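Local coordinates for racemase, putative (Roseobacter denitrificans, PDB 3TCS), which binds magnesium and D-alanine in an enolase-superfamily barrel and may act as a racemase or hydro-lyase, at residues R101-W112 / I281-R289; L222-P233 / L249-Q258. All coordinates share one frame; numbering follows the deposited sequence.

Contact 1 (R101-W112 / I281-R289); sequences RRAMAGVDTAIW and ILYLGGICR
Arg101 lies against the Gly285 backbone: its carbonyl O receives a CA-H...O contact from Gly285 CA at 3.2 Å. Its bent side chain passes Arg289, whose own NE bonds to Leu284 O in the carbonyl plane. Arg102 lies alongside Tyr283 and points the same way. Tyr283 CE1 sits over one guanidinium face, 3.4 Å from Arg102 NH2, and a water joins that NH2 to Tyr283 OH. Arg102 is also held by Ser98, and by Lys94 and Phe95 of the second subunit. Ala105 fits its methyl against Leu282 O and Leu282 CD2. In this way helix 98-119 of the N-terminal capping domain packs on the start of a helix of the enolase-type barrel domain. Asp108 accepts hydrogen bonds from the first N-H groups of that helix, 287-300. Its CG stands anti to the backbone N (chi1 164°), which turns the carboxylate to Gly286, the N-cap residue. Ile287 N reaches Asp108 OD2 at 2.8 Å from above the carboxylate plane, and Cys288 N meets Asp108 OD1 on the syn side at 3.1 Å. An asparagine in place of Asp108 would probably leave one of these two N-H groups without its acceptor. Trp112 takes Ile287 CG2 over one face, 3.9 Å from the centroid of the five-membered ring, while Cys288 SG lies at the ring edge.

Contact 2 (L222-P233 / L249-Q258); sequences LQDHGFCHFEEP and LDIDVTGGEQ. With MG (magnesium ion), chain J; MG (magnesium ion), chain K; DAL (D-alanine), chain L.
This contact is a parallel strand pair within a beta-alpha-beta unit of the TIM-type barrel. Strands 229-231 and 252-255 are joined by helix 239-248. Three backbone bonds hold them: Phe230 N to Asp252 O (2.8 Å), Thr254 N to Phe230 O, and Glu232 N to Thr254 O. Ile251 fills the end of the pair near helix 212-224. Its CG1 is anti to the backbone N (chi1 -175°), which carries CD1 to the CB atoms of Leu222 and Phe227. Leu249 CD1 meets the edge of the Phe230 ring, 3.6 Å from Phe230 CD2. The two Phe230 faces are covered by Leu222 CD1 and Pro233 CB. Close by, Leu249 O binds one magnesium ion together with Thr246. Across the sheet from Phe230, Thr254 CG2 sits over one face of the His229 ring, 3.7 Å from its centroid. His229 NE2 donates in its ring plane to Glu231 OE1 at 2.9 Å, with an angle of 172°. The other oxygen, Glu231 OE2, and Glu257 OE1 are 2.8 Å apart because both bind the second magnesium. Their carboxylate planes are 72° apart. Asp205, a water and D-alanine complete this site, while salt bridges tie Glu231 OE1 to Lys167 and Glu257 OE2 to Lys94 of the second subunit. Glu232 OE2 is hydrogen-bonded to Ser208, and the water on this magnesium lies 2.8 Å from Glu232 OE1.

The centres of contacts 1 and 2 are about 27 Å apart, on opposite sides of the centre of the chain. Along the chain, both segments of contact 2 fall between 101-112 and 281-289. Contact 2 lies wholly in the barrel domain, where it joins neighbouring strands of the barrel sheet. Contact 1 instead brings the N-terminal domain, through helix 98-119, onto the loop before helix 287-300 and the first turn of that helix. The two meet where Tyr283 CD2 packs on Glu257 O at 3.3 Å. The domain interface therefore reaches the edge of the metal site. Lys94 of the second subunit touches both contacts, which places this region at the dimer interface.

Contact 1 (R101-W112 / I281-R289)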
loop_
_atom_site.group_PDB
_atom_site.type_symbol
_atom_site.label_atom_id
_atom_site.label_comp_id
_atom_site.label_asym_id
_atom_site.label_seq_id
_atom_site.Cartn_x
_atom_site.Cartn_y
_atom_site.Cartn_z
ATOM N N ARG B 101 -2.262 6.606 3.258
ATOM C CA ARG B 101 -2.296 6.759 4.712
ATOM C C ARG B 101 -1.321 7.827 5.179
ATOM O O ARG B 101 -1.613 8.569 6.112
ATOM C CB ARG B 101 -1.978 5.439 5.421
ATOM C CG ARG B 101 -3.148 4.479 5.498
ATOM C CD ARG B 101 -3.429 3.900 4.151
ATOM N NE ARG B 101 -4.619 3.061 4.119
ATOM C CZ ARG B 101 -5.131 2.589 2.991
ATOM N NH1 ARG B 101 -4.540 2.885 1.841
ATOM N NH2 ARG B 101 -6.232 1.851 3.006
ATOM N N ARG B 102 -0.155 7.889 4.544
ATOM C CA ARG B 102 0.844 8.898 4.898
ATOM C C ARG B 102 0.252 10.288 4.692
ATOM O O ARG B 102 0.534 11.216 5.454
ATOM C CB ARG B 102 2.084 8.764 4.012
ATOM C CG ARG B 102 2.954 7.554 4.297
ATOM C CD ARG B 102 4.053 7.429 3.245
ATOM N NE ARG B 102 4.921 6.285 3.510
ATOM C CZ ARG B 102 6.179 6.374 3.931
ATOM N NH1 ARG B 102 6.739 7.564 4.139
ATOM N NH2 ARG B 102 6.875 5.268 4.151
ATOM N N ALA B 103 -0.564 10.419 3.649
ATOM C CA ALA B 103 -1.201 11.693 3.309
ATOM C C ALA B 103 -2.346 11.995 4.270
ATOM O O ALA B 103 -2.465 13.112 4.783
ATOM C CB ALA B 103 -1.720 11.650 1.867
ATOM N N MET B 104 -3.191 10.997 4.507
ATOM C CA MET B 104 -4.313 11.150 5.424
ATOM C C MET B 104 -3.819 11.580 6.802
ATOM O O MET B 104 -4.470 12.376 7.484
ATOM C CB MET B 104 -5.068 9.828 5.572
ATOM C CG MET B 104 -5.812 9.373 4.327
ATOM S SD MET B 104 -6.356 7.651 4.479
ATOM C CE MET B 104 -7.257 7.706 6.019
ATOM N N ALA B 105 -2.673 11.039 7.211
ATOM C CA ALA B 105 -2.111 11.352 8.521
ATOM C C ALA B 105 -1.877 12.849 8.702
ATOM O O ALA B 105 -2.018 13.378 9.804
ATOM C CB ALA B 105 -0.802 10.588 8.726
ATOM N N GLY B 106 -1.513 13.520 7.617
ATOM C CA GLY B 106 -1.256 14.948 7.682
ATOM C C GLY B 106 -2.515 15.754 7.943
ATOM O O GLY B 106 -2.497 16.729 8.699
ATOM N N VAL B 107 -3.618 15.360 7.315
ATOM C CA VAL B 107 -4.863 16.087 7.528
ATOM C C VAL B 107 -5.393 15.768 8.923
ATOM O O VAL B 107 -5.876 16.652 9.632
ATOM C CB VAL B 107 -5.923 15.717 6.471
ATOM C CG1 VAL B 107 -7.199 16.523 6.720
ATOM C CG2 VAL B 107 -5.385 16.002 5.071
ATOM N N ASP B 108 -5.286 14.500 9.315
ATOM C CA ASP B 108 -5.740 14.057 10.630
ATOM C C ASP B 108 -5.026 14.806 11.755
ATOM O O ASP B 108 -5.668 15.372 12.638
ATOM C CB ASP B 108 -5.501 12.551 10.789
ATOM C CG ASP B 108 -5.574 12.093 12.243
ATOM O OD1 ASP B 108 -6.544 11.399 12.610
ATOM O OD2 ASP B 108 -4.654 12.431 13.024
ATOM N N THR B 109 -3.698 14.818 11.722
ATOM C CA THR B 109 -2.956 15.488 12.778
ATOM C C THR B 109 -3.193 16.993 12.807
ATOM O O THR B 109 -3.157 17.595 13.876
ATOM C CB THR B 109 -1.437 15.176 12.704
ATOM O OG1 THR B 109 -0.929 15.486 11.404
ATOM C CG2 THR B 109 -1.196 13.694 13.009
ATOM N N ALA B 110 -3.455 17.602 11.651
ATOM C CA ALA B 110 -3.725 19.044 11.611
ATOM C C ALA B 110 -5.085 19.314 12.263
ATOM O O ALA B 110 -5.287 20.334 12.928
ATOM C CB ALA B 110 -3.728 19.545 10.161
ATOM N N ILE B 111 -6.016 18.386 12.071
ATOM C CA ILE B 111 -7.343 18.517 12.651
ATOM C C ILE B 111 -7.257 18.405 14.173
ATOM O O ILE B 111 -7.939 19.132 14.885
ATOM C CB ILE B 111 -8.305 17.451 12.061
ATOM C CG1 ILE B 111 -8.626 17.820 10.610
ATOM C CG2 ILE B 111 -9.571 17.340 12.898
ATOM C CD1 ILE B 111 -9.481 16.802 9.876
ATOM N N TRP B 112 -6.408 17.518 14.686
ATOM C CA TRP B 112 -6.291 17.410 16.139
ATOM C C TRP B 112 -5.681 18.677 16.737
ATOM O O TRP B 112 -6.076 19.109 17.818
ATOM C CB TRP B 112 -5.478 16.172 16.534
ATOM C CG TRP B 112 -6.285 14.916 16.388
ATOM C CD1 TRP B 112 -6.249 14.029 15.350
ATOM C CD2 TRP B 112 -7.300 14.446 17.284
ATOM N NE1 TRP B 112 -7.182 13.034 15.545
ATOM C CE2 TRP B 112 -7.839 13.266 16.725
ATOM C CE3 TRP B 112 -7.807 14.909 18.508
ATOM C CZ2 TRP B 112 -8.862 12.538 17.349
ATOM C CZ3 TRP B 112 -8.827 14.185 19.128
ATOM C CH2 TRP B 112 -9.341 13.012 18.545
ATOM N N ILE B 281 2.264 6.506 14.116
ATOM C CA ILE B 281 1.107 7.365 13.905
ATOM C C ILE B 281 0.919 7.880 12.483
ATOM O O ILE B 281 -0.209 7.946 11.982
ATOM C CB ILE B 281 1.150 8.572 14.865
ATOM C CG1 ILE B 281 0.967 8.082 16.305
ATOM C CG2 ILE B 281 0.076 9.592 14.485
ATOM C CD1 ILE B 281 1.262 9.136 17.354
ATOM N N LEU B 282 2.013 8.245 11.832
ATOM C CA LEU B 282 1.908 8.782 10.485
ATOM C C LEU B 282 1.860 7.722 9.380
ATOM O O LEU B 282 1.172 7.913 8.379
ATOM C CB LEU B 282 3.033 9.799 10.253
ATOM C CG LEU B 282 3.039 10.923 11.309
ATOM C CD1 LEU B 282 4.132 11.934 10.979
ATOM C CD2 LEU B 282 1.673 11.623 11.357
ATOM N N TYR B 283 2.573 6.607 9.542
ATOM C CA TYR B 283 2.510 5.561 8.520
ATOM C C TYR B 283 1.118 4.922 8.550
ATOM O O TYR B 283 0.618 4.444 7.530
ATOM C CB TYR B 283 3.537 4.443 8.767
ATOM C CG TYR B 283 5.000 4.807 8.594
ATOM C CD1 TYR B 283 5.405 5.775 7.673
ATOM C CD2 TYR B 283 5.990 4.140 9.327
ATOM C CE1 TYR B 283 6.757 6.070 7.484
ATOM C CE2 TYR B 283 7.345 4.428 9.144
ATOM C CZ TYR B 283 7.720 5.395 8.218
ATOM O OH TYR B 283 9.055 5.676 8.019
ATOM N N LEU B 284 0.504 4.907 9.730
ATOM C CA LEU B 284 -0.808 4.288 9.914
ATOM C C LEU B 284 -1.996 5.126 9.444
ATOM O O LEU B 284 -3.100 4.607 9.296
ATOM C CB LEU B 284 -0.990 3.895 11.388
ATOM C CG LEU B 284 -2.262 3.186 11.872
ATOM C CD1 LEU B 284 -2.579 1.977 10.999
ATOM C CD2 LEU B 284 -2.046 2.747 13.321
ATOM N N GLY B 285 -1.784 6.415 9.208
ATOM C CA GLY B 285 -2.884 7.244 8.742
ATOM C C GLY B 285 -3.384 8.295 9.714
ATOM O O GLY B 285 -4.389 8.955 9.450
ATOM N N GLY B 286 -2.702 8.462 10.839
ATOM C CA GLY B 286 -3.121 9.485 11.776
ATOM C C GLY B 286 -3.512 9.001 13.153
ATOM O O GLY B 286 -3.481 7.801 13.444
ATOM N N ILE B 287 -3.882 9.957 14.002
ATOM C CA ILE B 287 -4.293 9.684 15.375
ATOM C C ILE B 287 -5.540 8.800 15.451
ATOM O O ILE B 287 -5.551 7.792 16.156
ATOM C CB ILE B 287 -4.573 11.006 16.126
ATOM C CG1 ILE B 287 -3.267 11.788 16.306
ATOM C CG2 ILE B 287 -5.230 10.723 17.472
ATOM C CD1 ILE B 287 -2.249 11.103 17.198
ATOM N N CYS B 288 -6.592 9.178 14.734
ATOM C CA CYS B 288 -7.827 8.400 14.763
ATOM C C CYS B 288 -7.592 6.931 14.438
ATOM O O CYS B 288 -8.048 6.045 15.158
ATOM C CB CYS B 288 -8.849 8.983 13.788
ATOM S SG CYS B 288 -9.480 10.583 14.294
ATOM N N ARG B 289 -6.874 6.669 13.356
ATOM C CA ARG B 289 -6.612 5.293 12.969
ATOM C C ARG B 289 -5.678 4.602 13.957
ATOM O O ARG B 289 -5.827 3.411 14.226
ATOM C CB ARG B 289 -6.071 5.259 11.536
ATOM C CG ARG B 289 -7.164 5.586 10.494
ATOM C CD ARG B 289 -6.581 5.845 9.117
ATOM N NE ARG B 289 -5.693 4.767 8.705
ATOM C CZ ARG B 289 -6.085 3.638 8.123
ATOM N NH1 ARG B 289 -7.371 3.420 7.860
ATOM N NH2 ARG B 289 -5.183 2.715 7.819
HETATM O O HOH W 1 9.403 5.949 5.016
HETATM O O HOH W 2 -6.323 8.821 11.516
#

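Contact 2 (L222-P233 / L249-Q258)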
loop_
_atom_site.group_PDB
_atom_site.type_symbol
_atom_site.label_atom_id
_atom_site.label_comp_id
_atom_site.label_asym_id
_atom_site.label_seq_id
_atom_site.Cartn_x
_atom_site.Cartn_y
_atom_site.Cartn_z
ATOM N N LEU B 222 20.166 -12.432 23.607
ATOM C CA LEU B 222 19.563 -11.256 24.226
ATOM C C LEU B 222 19.120 -11.590 25.649
ATOM O O LEU B 222 19.395 -10.843 26.588
ATOM C CB LEU B 222 18.364 -10.777 23.395
ATOM C CG LEU B 222 18.700 -10.260 21.990
ATOM C CD1 LEU B 222 17.416 -10.063 21.188
ATOM C CD2 LEU B 222 19.487 -8.955 22.095
ATOM N N GLN B 223 18.437 -12.718 25.812
ATOM C CA GLN B 223 17.988 -13.125 27.138
ATOM C C GLN B 223 19.185 -13.357 28.065
ATOM O O GLN B 223 19.119 -13.045 29.252
ATOM C CB GLN B 223 17.141 -14.397 27.045
ATOM C CG GLN B 223 15.920 -14.239 26.153
ATOM C CD GLN B 223 15.092 -15.499 26.057
ATOM O OE1 GLN B 223 15.574 -16.602 26.343
ATOM N NE2 GLN B 223 13.844 -15.351 25.639
ATOM N N ASP B 224 20.278 -13.891 27.521
ATOM C CA ASP B 224 21.482 -14.152 28.318
ATOM C C ASP B 224 22.115 -12.871 28.859
ATOM O O ASP B 224 22.926 -12.921 29.783
ATOM C CB ASP B 224 22.547 -14.897 27.503
ATOM C CG ASP B 224 22.149 -16.318 27.161
ATOM O OD1 ASP B 224 21.260 -16.881 27.834
ATOM O OD2 ASP B 224 22.747 -16.879 26.219
ATOM N N HIS B 225 21.771 -11.727 28.276
ATOM C CA HIS B 225 22.328 -10.469 28.749
ATOM C C HIS B 225 21.274 -9.486 29.241
ATOM O O HIS B 225 21.497 -8.276 29.275
ATOM C CB HIS B 225 23.195 -9.828 27.668
ATOM C CG HIS B 225 24.416 -10.627 27.344
ATOM N ND1 HIS B 225 24.399 -11.687 26.465
ATOM C CD2 HIS B 225 25.674 -10.574 27.844
ATOM C CE1 HIS B 225 25.592 -12.254 26.436
ATOM N NE2 HIS B 225 26.384 -11.598 27.265
ATOM N N GLY B 226 20.122 -10.023 29.618
ATOM C CA GLY B 226 19.062 -9.200 30.164
ATOM C C GLY B 226 18.333 -8.197 29.290
ATOM O O GLY B 226 17.687 -7.310 29.837
ATOM N N PHE B 227 18.433 -8.298 27.966
ATOM C CA PHE B 227 17.695 -7.367 27.104
ATOM C C PHE B 227 16.212 -7.635 27.356
ATOM O O PHE B 227 15.834 -8.754 27.681
ATOM C CB PHE B 227 18.015 -7.599 25.622
ATOM C CG PHE B 227 19.241 -6.875 25.139
ATOM C CD1 PHE B 227 20.488 -7.133 25.697
ATOM C CD2 PHE B 227 19.150 -5.951 24.099
ATOM C CE1 PHE B 227 21.634 -6.483 25.225
ATOM C CE2 PHE B 227 20.280 -5.297 23.620
ATOM C CZ PHE B 227 21.528 -5.564 24.185
ATOM N N CYS B 228 15.368 -6.623 27.186
ATOM C CA CYS B 228 13.942 -6.807 27.451
ATOM C C CYS B 228 13.038 -6.524 26.260
ATOM O O CYS B 228 11.818 -6.564 26.395
ATOM C CB CYS B 228 13.520 -5.890 28.597
ATOM S SG CYS B 228 13.688 -4.127 28.199
ATOM N N HIS B 229 13.624 -6.288 25.092
ATOM C CA HIS B 229 12.830 -5.920 23.923
ATOM C C HIS B 229 13.533 -6.364 22.632
ATOM O O HIS B 229 14.637 -5.922 22.345
ATOM C CB HIS B 229 12.656 -4.394 24.013
ATOM C CG HIS B 229 11.926 -3.761 22.873
ATOM N ND1 HIS B 229 10.776 -3.026 23.058
ATOM C CD2 HIS B 229 12.261 -3.611 21.570
ATOM C CE1 HIS B 229 10.441 -2.440 21.924
ATOM N NE2 HIS B 229 11.327 -2.777 21.003
ATOM N N PHE B 230 12.893 -7.261 21.881
ATOM C CA PHE B 230 13.436 -7.791 20.625
ATOM C C PHE B 230 12.474 -7.386 19.509
ATOM O O PHE B 230 11.427 -8.013 19.304
ATOM C CB PHE B 230 13.554 -9.320 20.724
ATOM C CG PHE B 230 14.310 -9.965 19.586
ATOM C CD1 PHE B 230 14.994 -9.199 18.646
ATOM C CD2 PHE B 230 14.357 -11.351 19.478
ATOM C CE1 PHE B 230 15.714 -9.808 17.613
ATOM C CE2 PHE B 230 15.071 -11.972 18.455
ATOM C CZ PHE B 230 15.752 -11.201 17.521
ATOM N N GLU B 231 12.844 -6.339 18.778
ATOM C CA GLU B 231 11.986 -5.800 17.732
ATOM C C GLU B 231 12.174 -6.314 16.310
ATOM O O GLU B 231 13.300 -6.450 15.821
ATOM C CB GLU B 231 12.111 -4.273 17.732
ATOM C CG GLU B 231 11.076 -3.545 16.887
ATOM C CD GLU B 231 11.078 -2.047 17.157
ATOM O OE1 GLU B 231 11.414 -1.657 18.294
ATOM O OE2 GLU B 231 10.726 -1.266 16.249
ATOM N N GLU B 232 11.040 -6.581 15.661
ATOM C CA GLU B 232 10.981 -7.039 14.274
ATOM C C GLU B 232 12.054 -8.069 13.929
ATOM O O GLU B 232 12.899 -7.846 13.056
ATOM C CB GLU B 232 11.093 -5.825 13.349
ATOM C CG GLU B 232 10.514 -6.033 11.965
ATOM C CD GLU B 232 10.505 -4.746 11.155
ATOM O OE1 GLU B 232 9.931 -3.752 11.643
ATOM O OE2 GLU B 232 11.067 -4.730 10.039
ATOM N N PRO B 233 12.028 -9.223 14.607
ATOM C CA PRO B 233 13.019 -10.266 14.347
ATOM C C PRO B 233 12.980 -10.832 12.930
ATOM O O PRO B 233 14.026 -11.103 12.340
ATOM C CB PRO B 233 12.691 -11.324 15.397
ATOM C CG PRO B 233 11.215 -11.160 15.596
ATOM C CD PRO B 233 11.062 -9.656 15.631
ATOM N N LEU B 249 10.467 -17.508 22.507
ATOM C CA LEU B 249 11.248 -16.672 23.409
ATOM C C LEU B 249 10.491 -16.091 24.594
ATOM O O LEU B 249 9.286 -15.840 24.516
ATOM C CB LEU B 249 11.862 -15.512 22.627
ATOM C CG LEU B 249 12.864 -15.854 21.527
ATOM C CD1 LEU B 249 13.322 -14.561 20.861
ATOM C CD2 LEU B 249 14.054 -16.596 22.125
ATOM N N ASP B 250 11.215 -15.874 25.690
ATOM C CA ASP B 250 10.640 -15.280 26.891
ATOM C C ASP B 250 10.671 -13.763 26.729
ATOM O O ASP B 250 9.727 -13.071 27.101
ATOM C CB ASP B 250 11.447 -15.664 28.135
ATOM C CG ASP B 250 11.308 -17.133 28.495
ATOM O OD1 ASP B 250 10.162 -17.631 28.524
ATOM O OD2 ASP B 250 12.343 -17.786 28.760
ATOM N N ILE B 251 11.769 -13.255 26.179
ATOM C CA ILE B 251 11.932 -11.816 25.968
ATOM C C ILE B 251 10.779 -11.287 25.114
ATOM O O ILE B 251 10.303 -11.982 24.223
ATOM C CB ILE B 251 13.288 -11.524 25.271
ATOM C CG1 ILE B 251 13.512 -10.015 25.151
ATOM C CG2 ILE B 251 13.324 -12.181 23.901
ATOM C CD1 ILE B 251 14.910 -9.658 24.670
ATOM N N ASP B 252 10.315 -10.070 25.396
ATOM C CA ASP B 252 9.217 -9.494 24.619
ATOM C C ASP B 252 9.626 -9.311 23.154
ATOM O O ASP B 252 10.710 -8.803 22.866
ATOM C CB ASP B 252 8.800 -8.118 25.168
ATOM C CG ASP B 252 7.995 -8.200 26.461
ATOM O OD1 ASP B 252 7.356 -9.241 26.734
ATOM O OD2 ASP B 252 7.985 -7.193 27.197
ATOM N N VAL B 253 8.755 -9.730 22.239
ATOM C CA VAL B 253 8.997 -9.568 20.808
ATOM C C VAL B 253 7.993 -8.507 20.363
ATOM O O VAL B 253 6.802 -8.596 20.671
ATOM C CB VAL B 253 8.762 -10.877 20.032
ATOM C CG1 VAL B 253 8.838 -10.620 18.525
ATOM C CG2 VAL B 253 9.820 -11.898 20.436
ATOM N N THR B 254 8.478 -7.508 19.637
ATOM C CA THR B 254 7.635 -6.395 19.222
ATOM C C THR B 254 7.640 -6.137 17.720
ATOM O O THR B 254 8.507 -6.623 16.999
ATOM C CB THR B 254 8.111 -5.114 19.924
ATOM O OG1 THR B 254 9.280 -4.619 19.257
ATOM C CG2 THR B 254 8.489 -5.412 21.373
ATOM N N GLY B 255 6.670 -5.360 17.249
ATOM C CA GLY B 255 6.619 -5.050 15.830
ATOM C C GLY B 255 5.355 -4.321 15.417
ATOM O O GLY B 255 4.471 -4.083 16.244
ATOM N N GLY B 256 5.292 -3.954 14.138
ATOM C CA GLY B 256 4.122 -3.282 13.600
ATOM C C GLY B 256 4.351 -1.921 12.969
ATOM O O GLY B 256 3.433 -1.371 12.366
ATOM N N GLU B 257 5.565 -1.384 13.057
ATOM C CA GLU B 257 5.803 -0.045 12.519
ATOM C C GLU B 257 5.476 0.176 11.042
ATOM O O GLU B 257 5.076 1.280 10.669
ATOM C CB GLU B 257 7.236 0.410 12.807
ATOM C CG GLU B 257 8.308 -0.306 12.018
ATOM C CD GLU B 257 9.689 0.031 12.531
ATOM O OE1 GLU B 257 9.935 -0.192 13.733
ATOM O OE2 GLU B 257 10.520 0.522 11.738
ATOM N N GLN B 258 5.635 -0.849 10.207
ATOM C CA GLN B 258 5.326 -0.706 8.780
ATOM C C GLN B 258 3.896 -1.100 8.427
ATOM O O GLN B 258 3.502 -1.045 7.261
ATOM C CB GLN B 258 6.259 -1.554 7.916
ATOM C CG GLN B 258 7.670 -1.029 7.765
ATOM C CD GLN B 258 8.605 -1.521 8.853
ATOM O OE1 GLN B 258 8.329 -2.511 9.533
ATOM N NE2 GLN B 258 9.728 -0.843 9.008
HETATM MG MG MG J . 11.704 -0.797 14.551
HETATM MG MG MG K . 7.355 -15.256 24.155
HETATM N N DAL L . 11.998 1.334 15.540
HETATM C CA DAL L . 13.175 1.652 14.712
HETATM C CB DAL L . 13.419 3.154 14.684
HETATM C C DAL L . 12.955 1.168 13.319
HETATM O O DAL L . 12.765 0.014 13.111
HETATM O O HOH W 3 10.968 -8.955 28.027
HETATM O O HOH W 4 9.731 -5.068 27.108
HETATM O O HOH W 5 7.348 -4.712 12.536
HETATM O O HOH W 6 11.761 -2.492 13.313
HETATM O O HOH W 7 7.282 -14.433 26.255
HETATM O O HOH W 8 8.038 -13.238 23.624
HETATM O O HOH W 9 5.369 -14.453 24.068
HETATM O O HOH W 10 6.657 -17.023 24.862
#